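Local coordinates for decapping and exoribonuclease protein 1 (Kluyveromyces lactis, PDB 4GPS), which removes NAD caps and N7-methylguanosine caps from RNA 5' ends and degrades RNA in the 5'-3' direction, using a divalent metal cation, at residues L287-T292 and L321-L326; C86-N91 and Y261-H266. All blocks are in the same frame, centred on the assembly; numbering follows the deposited sequence.

In the fold
Contact 1 pairs two parallel strands, 290-297 and 325-331. Contact 2 pairs two long antiparallel strands, 86-95 and 259-268. Both are partly buried. Contact 1 is the more open at its edge, where D289 and K323 are exposed, and its inner side leads to the metal site. It has a single backbone hydrogen bond and adds a lysine that reaches across to D289 and Y291. Contact 2 has a fuller set of backbone bonds and buries more surface. Its polar group is the E88 carboxylate, bonded by hydroxyls and an amide. The two meet there: Y291 of contact 1 reaches E88 and Y261 of contact 2, and P322 packs on C86 and K87.

Contact 1. Residues L287-T292 and L321-L326; sequences LTDTYT and LPKSDL
T292 and D325 form a parallel bridge in the strand pairing between 290-297 and 325-331, near the metal site. The backbone N of D325 gives its hydrogen to Y291 O at 2.8 Å, and the bond is almost straight (173°). S324 CA makes a CA-H...O contact to Y291 O, and T292 CA makes one to D325 O.

Ahead of the bridge the lysine does most of the work. K323 leaves its backbone with CG between N and the carbonyl carbon (chi1 74°) and then runs fully extended. This carries NZ across to D289. NZ bonds D289 O at 3.1 Å, from above the carbonyl plane. It also makes a long salt bridge of 3.8 Å to D289 OD2. On the way, CE passes 3.8 Å from CD2 of Y291. NZ lies over the face of the Y291 ring, 4.9 Å from its centroid, in a cation-pi contact. One ammonium group thus ties the turn before strand 290-297 to the loop before strand 325-331.

On the D325 side, the methyl CG2 of T290 sits 3.6 Å from D325 OD2. The same oxygen accepts a bond from a water that also meets T288 OG1, and it forms a salt bridge with K345.

D289 and T290 both face N285, a G1 beta bulge in the turn from strand 273-285. The Y291 ring packs on M281 and I284 of that strand, and its hydroxyl bonds E88. Next in the chain come the metal ligands E293 and I294. Helix 305-319 connects the two strands in a beta-alpha-beta unit, and S324 and L326 pack against it.

Contact 2. Residues C86-N91 and Y261-H266; sequences CKEVHN and YYSIVH
E88 and S263 meet through their side chains beside an antiparallel pairing of strands 86-95 and 259-268. S263 OG donates to E88 OE2 in a short bond (2.5 Å), which OE2 accepts on its anti lone pair, away from OE1. CG of E88 stands anti to the backbone N (chi1 177°), and the extended chain carries the carboxylate from its place opposite V265 along to S263. OE1 is bonded by N91 ND2 at 2.9 Å, from above the carboxylate plane. Y291 OH also bonds OE2, so both oxygens have partners. With E88 replaced by an alanine, S263 OG, N91 ND2 and Y291 OH would probably lose a shared partner, and the N91 amide could turn more freely.

Next to this group, Y261 OH lies 3.1 Å from CG of N91, without a hydrogen bond between them. The amide and ring planes are 30° apart. N91 OD1 is bonded by S107 and Y261 OH by Y291.

V89 reaches both I264 and H266, one methyl to each. V89 CG2 touches I264 CG2 at 3.7 Å, the two side chains crossing at about a right angle. V89 CG1 rests on CB of H266.

The backbones position all of this. K87 N bonds H266 O, and H266 N bonds K87 O, both at 2.8 Å. V89 N and, weakly, H90 N both point to I264 O, while I264 N returns a bond to H90 O. V89 and H90 thus face one residue, I264, and the register shifts by one: a classic beta bulge.

Helix 156-167 lies against V89 and I264, and the H266 ring meets Y167. Strand 259-268 lies between strand 86-95 and strand 273-285, which bears the metal ligand D282, in the PD-(D/E)XK nuclease fold of the RAI1 family.

Contact 1. Residues L287-T292 and L321-L326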
ATOM      1  N   LEU A 287      21.576   7.592   2.942  1.00 55.54           N
ATOM      2  CA  LEU A 287      21.963   8.591   3.930  1.00 53.80           C
ATOM      3  C   LEU A 287      21.065   8.526   5.176  1.00 56.88           C
ATOM      4  O   LEU A 287      21.511   8.779   6.299  1.00 55.73           O
ATOM      5  CB  LEU A 287      21.854  10.013   3.363  1.00 53.75           C
ATOM      6  CG  LEU A 287      22.645  10.456   2.134  1.00 57.58           C
ATOM      7  CD1 LEU A 287      22.449  11.971   1.949  1.00 55.09           C
ATOM      8  CD2 LEU A 287      24.121  10.111   2.314  1.00 57.38           C
ATOM      9  N   THR A 288      19.800   8.177   4.989  1.00 54.59           N
ATOM     10  CA  THR A 288      18.876   8.177   6.105  1.00 51.20           C
ATOM     11  C   THR A 288      18.417   6.791   6.522  1.00 51.95           C
ATOM     12  O   THR A 288      17.654   6.652   7.483  1.00 49.52           O
ATOM     13  CB  THR A 288      17.640   9.063   5.751  1.00 54.85           C
ATOM     14  OG1 THR A 288      16.905   8.461   4.673  1.00 54.28           O
ATOM     15  CG2 THR A 288      18.095  10.487   5.289  1.00 42.61           C
ATOM     16  N   ASP A 289      18.892   5.773   5.807  1.00 49.09           N
ATOM     17  CA  ASP A 289      18.509   4.384   6.077  1.00 50.81           C
ATOM     18  C   ASP A 289      16.985   4.238   6.180  1.00 48.69           C
ATOM     19  O   ASP A 289      16.442   3.585   7.077  1.00 48.91           O
ATOM     20  CB  ASP A 289      19.159   3.867   7.358  1.00 52.26           C
ATOM     21  CG  ASP A 289      19.024   2.368   7.486  1.00 57.92           C
ATOM     22  OD1 ASP A 289      19.188   1.684   6.448  1.00 53.59           O
ATOM     23  OD2 ASP A 289      18.757   1.875   8.601  1.00 67.31           O
ATOM     24  N   THR A 290      16.307   4.844   5.223  1.00 46.83           N
ATOM     25  CA  THR A 290      14.869   4.877   5.197  1.00 44.11           C
ATOM     26  C   THR A 290      14.337   4.422   3.844  1.00 44.69           C
ATOM     27  O   THR A 290      14.757   4.909   2.788  1.00 43.61           O
ATOM     28  CB  THR A 290      14.411   6.336   5.487  1.00 46.28           C
ATOM     29  OG1 THR A 290      14.821   6.707   6.816  1.00 43.56           O
ATOM     30  CG2 THR A 290      12.898   6.498   5.318  1.00 41.47           C
ATOM     31  N   TYR A 291      13.427   3.466   3.865  1.00 44.56           N
ATOM     32  CA  TYR A 291      12.834   3.048   2.606  1.00 43.17           C
ATOM     33  C   TYR A 291      12.230   4.294   1.952  1.00 40.28           C
ATOM     34  O   TYR A 291      11.690   5.165   2.638  1.00 38.70           O
ATOM     35  CB  TYR A 291      11.739   2.018   2.860  1.00 42.44           C
ATOM     36  CG  TYR A 291      12.273   0.676   3.245  1.00 44.02           C
ATOM     37  CD1 TYR A 291      13.270   0.061   2.475  1.00 40.93           C
ATOM     38  CD2 TYR A 291      11.745  -0.015   4.340  1.00 43.36           C
ATOM     39  CE1 TYR A 291      13.730  -1.219   2.778  1.00 42.58           C
ATOM     40  CE2 TYR A 291      12.190  -1.297   4.654  1.00 45.26           C
ATOM     41  CZ  TYR A 291      13.177  -1.896   3.872  1.00 44.03           C
ATOM     42  OH  TYR A 291      13.561  -3.175   4.164  1.00 35.12           O
ATOM     43  N   THR A 292      12.328   4.366   0.629  1.00 41.36           N
ATOM     44  CA  THR A 292      11.826   5.498  -0.151  1.00 38.52           C
ATOM     45  C   THR A 292      11.012   4.955  -1.350  1.00 42.64           C
ATOM     46  O   THR A 292      11.547   4.281  -2.236  1.00 40.44           O
ATOM     47  CB  THR A 292      13.022   6.351  -0.628  1.00 40.10           C
ATOM     48  OG1 THR A 292      13.722   6.827   0.531  1.00 42.52           O
ATOM     49  CG2 THR A 292      12.555   7.549  -1.513  1.00 35.79           C
ATOM     50  N   LEU A 321       3.484   1.060   6.809  1.00 40.53           N
ATOM     51  CA  LEU A 321       4.843   0.605   7.107  1.00 44.05           C
ATOM     52  C   LEU A 321       5.400   1.281   8.349  1.00 45.63           C
ATOM     53  O   LEU A 321       4.913   2.329   8.790  1.00 49.87           O
ATOM     54  CB  LEU A 321       5.788   0.917   5.945  1.00 39.19           C
ATOM     55  CG  LEU A 321       5.320   0.410   4.587  1.00 43.08           C
ATOM     56  CD1 LEU A 321       6.247   0.936   3.514  1.00 41.19           C
ATOM     57  CD2 LEU A 321       5.304  -1.104   4.598  1.00 46.90           C
ATOM     58  N   PRO A 322       6.428   0.677   8.941  1.00 47.14           N
ATOM     59  CA  PRO A 322       7.092   1.205  10.136  1.00 45.53           C
ATOM     60  C   PRO A 322       7.789   2.558   9.836  1.00 46.90           C
ATOM     61  O   PRO A 322       7.534   3.561  10.500  1.00 48.22           O
ATOM     62  CB  PRO A 322       8.107   0.125  10.462  1.00 43.99           C
ATOM     63  CG  PRO A 322       7.489  -1.116   9.921  1.00 45.39           C
ATOM     64  CD  PRO A 322       6.844  -0.708   8.658  1.00 45.49           C
ATOM     65  N   LYS A 323       8.661   2.575   8.830  1.00 47.56           N
ATOM     66  CA  LYS A 323       9.439   3.773   8.462  1.00 51.92           C
ATOM     67  C   LYS A 323       9.415   3.830   6.946  1.00 48.65           C
ATOM     68  O   LYS A 323       9.682   2.828   6.301  1.00 52.82           O
ATOM     69  CB  LYS A 323      10.919   3.626   8.892  1.00 57.43           C
ATOM     70  CG  LYS A 323      11.724   2.601   7.957  1.00 76.63           C
ATOM     71  CD  LYS A 323      13.193   2.228   8.359  1.00 79.95           C
ATOM     72  CE  LYS A 323      13.768   1.140   7.394  1.00 77.84           C
ATOM     73  NZ  LYS A 323      15.227   0.772   7.591  1.00 71.98           N
ATOM     74  N   SER A 324       9.137   4.978   6.354  1.00 45.55           N
ATOM     75  CA  SER A 324       9.113   5.023   4.895  1.00 44.60           C
ATOM     76  C   SER A 324       8.839   6.413   4.405  1.00 44.18           C
ATOM     77  O   SER A 324       7.942   7.079   4.895  1.00 49.25           O
ATOM     78  CB  SER A 324       8.033   4.085   4.363  1.00 41.54           C
ATOM     79  OG  SER A 324       7.861   4.247   2.984  1.00 48.24           O
ATOM     80  N   ASP A 325       9.622   6.877   3.449  1.00 44.44           N
ATOM     81  CA  ASP A 325       9.380   8.205   2.902  1.00 44.48           C
ATOM     82  C   ASP A 325       8.930   8.078   1.463  1.00 45.04           C
ATOM     83  O   ASP A 325       9.066   7.012   0.843  1.00 41.07           O
ATOM     84  CB  ASP A 325      10.635   9.081   2.980  1.00 44.17           C
ATOM     85  CG  ASP A 325      10.909   9.576   4.392  1.00 51.37           C
ATOM     86  OD1 ASP A 325       9.967   9.601   5.217  1.00 54.15           O
ATOM     87  OD2 ASP A 325      12.060   9.956   4.680  1.00 53.10           O
ATOM     88  N   LEU A 326       8.371   9.159   0.943  1.00 43.41           N
ATOM     89  CA  LEU A 326       7.931   9.189  -0.433  1.00 40.41           C
ATOM     90  C   LEU A 326       8.810  10.154  -1.179  1.00 39.40           C
ATOM     91  O   LEU A 326       9.284  11.134  -0.618  1.00 39.28           O
ATOM     92  CB  LEU A 326       6.496   9.685  -0.529  1.00 40.04           C
ATOM     93  CG  LEU A 326       5.415   8.697  -0.128  1.00 44.00           C
ATOM     94  CD1 LEU A 326       4.109   9.411   0.173  1.00 47.35           C
ATOM     95  CD2 LEU A 326       5.216   7.746  -1.251  1.00 46.57           C
TER
HETATM   96  O   HOH W   1      14.515   9.497   3.956  1.00 45.02           O

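Contact 2. Residues C86-N91 and Y261-H266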
ATOM      1  N   CYS A  86       4.130  -1.433  14.665  1.00 49.02           N
ATOM      2  CA  CYS A  86       4.441  -1.954  13.366  1.00 47.23           C
ATOM      3  C   CYS A  86       5.944  -2.136  13.161  1.00 47.05           C
ATOM      4  O   CYS A  86       6.706  -1.207  13.387  1.00 47.26           O
ATOM      5  CB  CYS A  86       3.879  -1.010  12.318  1.00 46.33           C
ATOM      6  SG  CYS A  86       3.701  -1.832  10.784  1.00 48.51           S
ATOM      7  N   LYS A  87       6.384  -3.314  12.715  1.00 43.67           N
ATOM      8  CA  LYS A  87       7.817  -3.503  12.490  1.00 43.89           C
ATOM      9  C   LYS A  87       8.154  -4.403  11.312  1.00 42.06           C
ATOM     10  O   LYS A  87       7.338  -5.224  10.883  1.00 41.70           O
ATOM     11  CB  LYS A  87       8.492  -4.042  13.765  1.00 42.99           C
ATOM     12  CG  LYS A  87       7.800  -5.231  14.405  1.00 53.74           C
ATOM     13  CD  LYS A  87       8.413  -5.546  15.792  1.00 65.27           C
ATOM     14  CE  LYS A  87       7.541  -6.475  16.656  1.00 66.50           C
ATOM     15  NZ  LYS A  87       7.198  -7.732  15.928  1.00 67.53           N
ATOM     16  N   GLU A  88       9.342  -4.218  10.754  1.00 42.66           N
ATOM     17  CA  GLU A  88       9.765  -5.085   9.671  1.00 43.06           C
ATOM     18  C   GLU A  88      10.275  -6.352  10.354  1.00 44.76           C
ATOM     19  O   GLU A  88      11.142  -6.275  11.201  1.00 46.18           O
ATOM     20  CB  GLU A  88      10.906  -4.479   8.877  1.00 38.21           C
ATOM     21  CG  GLU A  88      11.367  -5.472   7.803  1.00 41.38           C
ATOM     22  CD  GLU A  88      12.406  -4.926   6.865  1.00 41.82           C
ATOM     23  OE1 GLU A  88      13.608  -5.138   7.091  1.00 50.85           O
ATOM     24  OE2 GLU A  88      12.022  -4.272   5.897  1.00 44.68           O
ATOM     25  N   VAL A  89       9.741  -7.513   9.996  1.00 47.28           N
ATOM     26  CA  VAL A  89      10.185  -8.756  10.617  1.00 44.28           C
ATOM     27  C   VAL A  89      11.104  -9.576   9.689  1.00 44.03           C
ATOM     28  O   VAL A  89      11.860 -10.401  10.157  1.00 45.63           O
ATOM     29  CB  VAL A  89       8.967  -9.617  11.083  1.00 44.37           C
ATOM     30  CG1 VAL A  89       8.140  -8.843  12.135  1.00 38.87           C
ATOM     31  CG2 VAL A  89       8.092  -9.973   9.889  1.00 41.82           C
ATOM     32  N   HIS A  90      11.028  -9.357   8.380  1.00 44.42           N
ATOM     33  CA  HIS A  90      11.900 -10.053   7.416  1.00 41.00           C
ATOM     34  C   HIS A  90      11.923  -9.183   6.166  1.00 42.74           C
ATOM     35  O   HIS A  90      11.086  -8.293   6.014  1.00 41.84           O
ATOM     36  CB  HIS A  90      11.323 -11.411   7.003  1.00 40.16           C
ATOM     37  CG  HIS A  90      11.397 -12.460   8.063  1.00 50.51           C
ATOM     38  ND1 HIS A  90      12.569 -13.109   8.386  1.00 50.83           N
ATOM     39  CD2 HIS A  90      10.444 -12.972   8.880  1.00 50.23           C
ATOM     40  CE1 HIS A  90      12.334 -13.977   9.352  1.00 50.89           C
ATOM     41  NE2 HIS A  90      11.053 -13.914   9.670  1.00 54.51           N
ATOM     42  N   ASN A  91      12.896  -9.424   5.296  1.00 39.11           N
ATOM     43  CA  ASN A  91      12.946  -8.756   4.027  1.00 42.47           C
ATOM     44  C   ASN A  91      13.617  -9.742   3.096  1.00 45.98           C
ATOM     45  O   ASN A  91      14.226 -10.696   3.559  1.00 47.24           O
ATOM     46  CB  ASN A  91      13.696  -7.429   4.091  1.00 41.52           C
ATOM     47  CG  ASN A  91      15.100  -7.581   4.545  1.00 44.46           C
ATOM     48  OD1 ASN A  91      15.923  -8.200   3.871  1.00 45.78           O
ATOM     49  ND2 ASN A  91      15.403  -7.005   5.697  1.00 42.33           N
ATOM     50  N   TYR A 261      12.469  -6.334  -4.446  1.00 45.09           N
ATOM     51  CA  TYR A 261      12.770  -6.325  -3.023  1.00 42.86           C
ATOM     52  C   TYR A 261      11.486  -6.167  -2.181  1.00 43.90           C
ATOM     53  O   TYR A 261      10.624  -5.340  -2.472  1.00 41.75           O
ATOM     54  CB  TYR A 261      13.765  -5.212  -2.720  1.00 37.39           C
ATOM     55  CG  TYR A 261      14.211  -5.182  -1.282  1.00 45.18           C
ATOM     56  CD1 TYR A 261      15.238  -6.013  -0.822  1.00 43.29           C
ATOM     57  CD2 TYR A 261      13.586  -4.332  -0.364  1.00 44.02           C
ATOM     58  CE1 TYR A 261      15.627  -5.992   0.510  1.00 45.00           C
ATOM     59  CE2 TYR A 261      13.969  -4.304   0.966  1.00 44.99           C
ATOM     60  CZ  TYR A 261      14.980  -5.130   1.399  1.00 46.63           C
ATOM     61  OH  TYR A 261      15.315  -5.096   2.726  1.00 47.24           O
ATOM     62  N   TYR A 262      11.367  -6.976  -1.134  1.00 44.80           N
ATOM     63  CA  TYR A 262      10.182  -6.971  -0.297  1.00 37.83           C
ATOM     64  C   TYR A 262      10.463  -6.856   1.198  1.00 41.58           C
ATOM     65  O   TYR A 262      11.396  -7.477   1.744  1.00 38.95           O
ATOM     66  CB  TYR A 262       9.409  -8.260  -0.511  1.00 41.43           C
ATOM     67  CG  TYR A 262       8.957  -8.519  -1.912  1.00 48.27           C
ATOM     68  CD1 TYR A 262       7.830  -7.870  -2.443  1.00 48.61           C
ATOM     69  CD2 TYR A 262       9.615  -9.459  -2.703  1.00 52.66           C
ATOM     70  CE1 TYR A 262       7.360  -8.164  -3.726  1.00 47.06           C
ATOM     71  CE2 TYR A 262       9.158  -9.767  -3.989  1.00 51.48           C
ATOM     72  CZ  TYR A 262       8.026  -9.118  -4.490  1.00 50.75           C
ATOM     73  OH  TYR A 262       7.536  -9.478  -5.719  1.00 48.26           O
ATOM     74  N   SER A 263       9.622  -6.077   1.864  1.00 36.90           N
ATOM     75  CA  SER A 263       9.728  -5.904   3.294  1.00 32.11           C
ATOM     76  C   SER A 263       8.495  -6.600   3.838  1.00 33.65           C
ATOM     77  O   SER A 263       7.400  -6.386   3.343  1.00 38.01           O
ATOM     78  CB  SER A 263       9.687  -4.426   3.655  1.00 31.96           C
ATOM     79  OG  SER A 263       9.619  -4.221   5.059  1.00 35.73           O
ATOM     80  N   ILE A 264       8.677  -7.468   4.822  1.00 36.82           N
ATOM     81  CA  ILE A 264       7.555  -8.152   5.417  1.00 37.56           C
ATOM     82  C   ILE A 264       7.348  -7.472   6.760  1.00 38.46           C
ATOM     83  O   ILE A 264       8.235  -7.522   7.607  1.00 40.34           O
ATOM     84  CB  ILE A 264       7.829  -9.640   5.609  1.00 36.58           C
ATOM     85  CG1 ILE A 264       7.627 -10.426   4.307  1.00 41.31           C
ATOM     86  CG2 ILE A 264       6.734 -10.218   6.474  1.00 32.07           C
ATOM     87  CD1 ILE A 264       8.329  -9.986   3.142  1.00 45.04           C
ATOM     88  N   VAL A 265       6.196  -6.817   6.950  1.00 37.71           N
ATOM     89  CA  VAL A 265       5.939  -6.114   8.206  1.00 35.90           C
ATOM     90  C   VAL A 265       4.787  -6.697   9.027  1.00 38.41           C
ATOM     91  O   VAL A 265       3.868  -7.317   8.482  1.00 36.88           O
ATOM     92  CB  VAL A 265       5.688  -4.585   7.973  1.00 39.65           C
ATOM     93  CG1 VAL A 265       6.895  -3.934   7.189  1.00 33.15           C
ATOM     94  CG2 VAL A 265       4.414  -4.389   7.241  1.00 42.80           C
ATOM     95  N   HIS A 266       4.857  -6.501  10.344  1.00 36.14           N
ATOM     96  CA  HIS A 266       3.836  -6.991  11.259  1.00 37.13           C
ATOM     97  C   HIS A 266       3.334  -5.827  12.098  1.00 38.30           C
ATOM     98  O   HIS A 266       4.099  -4.966  12.543  1.00 39.08           O
ATOM     99  CB  HIS A 266       4.408  -8.112  12.151  1.00 40.40           C
ATOM    100  CG  HIS A 266       3.423  -8.705  13.113  1.00 42.26           C
ATOM    101  ND1 HIS A 266       3.159  -8.157  14.348  1.00 48.98           N
ATOM    102  CD2 HIS A 266       2.655  -9.819  13.029  1.00 48.54           C
ATOM    103  CE1 HIS A 266       2.275  -8.903  14.987  1.00 44.07           C
ATOM    104  NE2 HIS A 266       1.955  -9.921  14.207  1.00 49.22           N
TER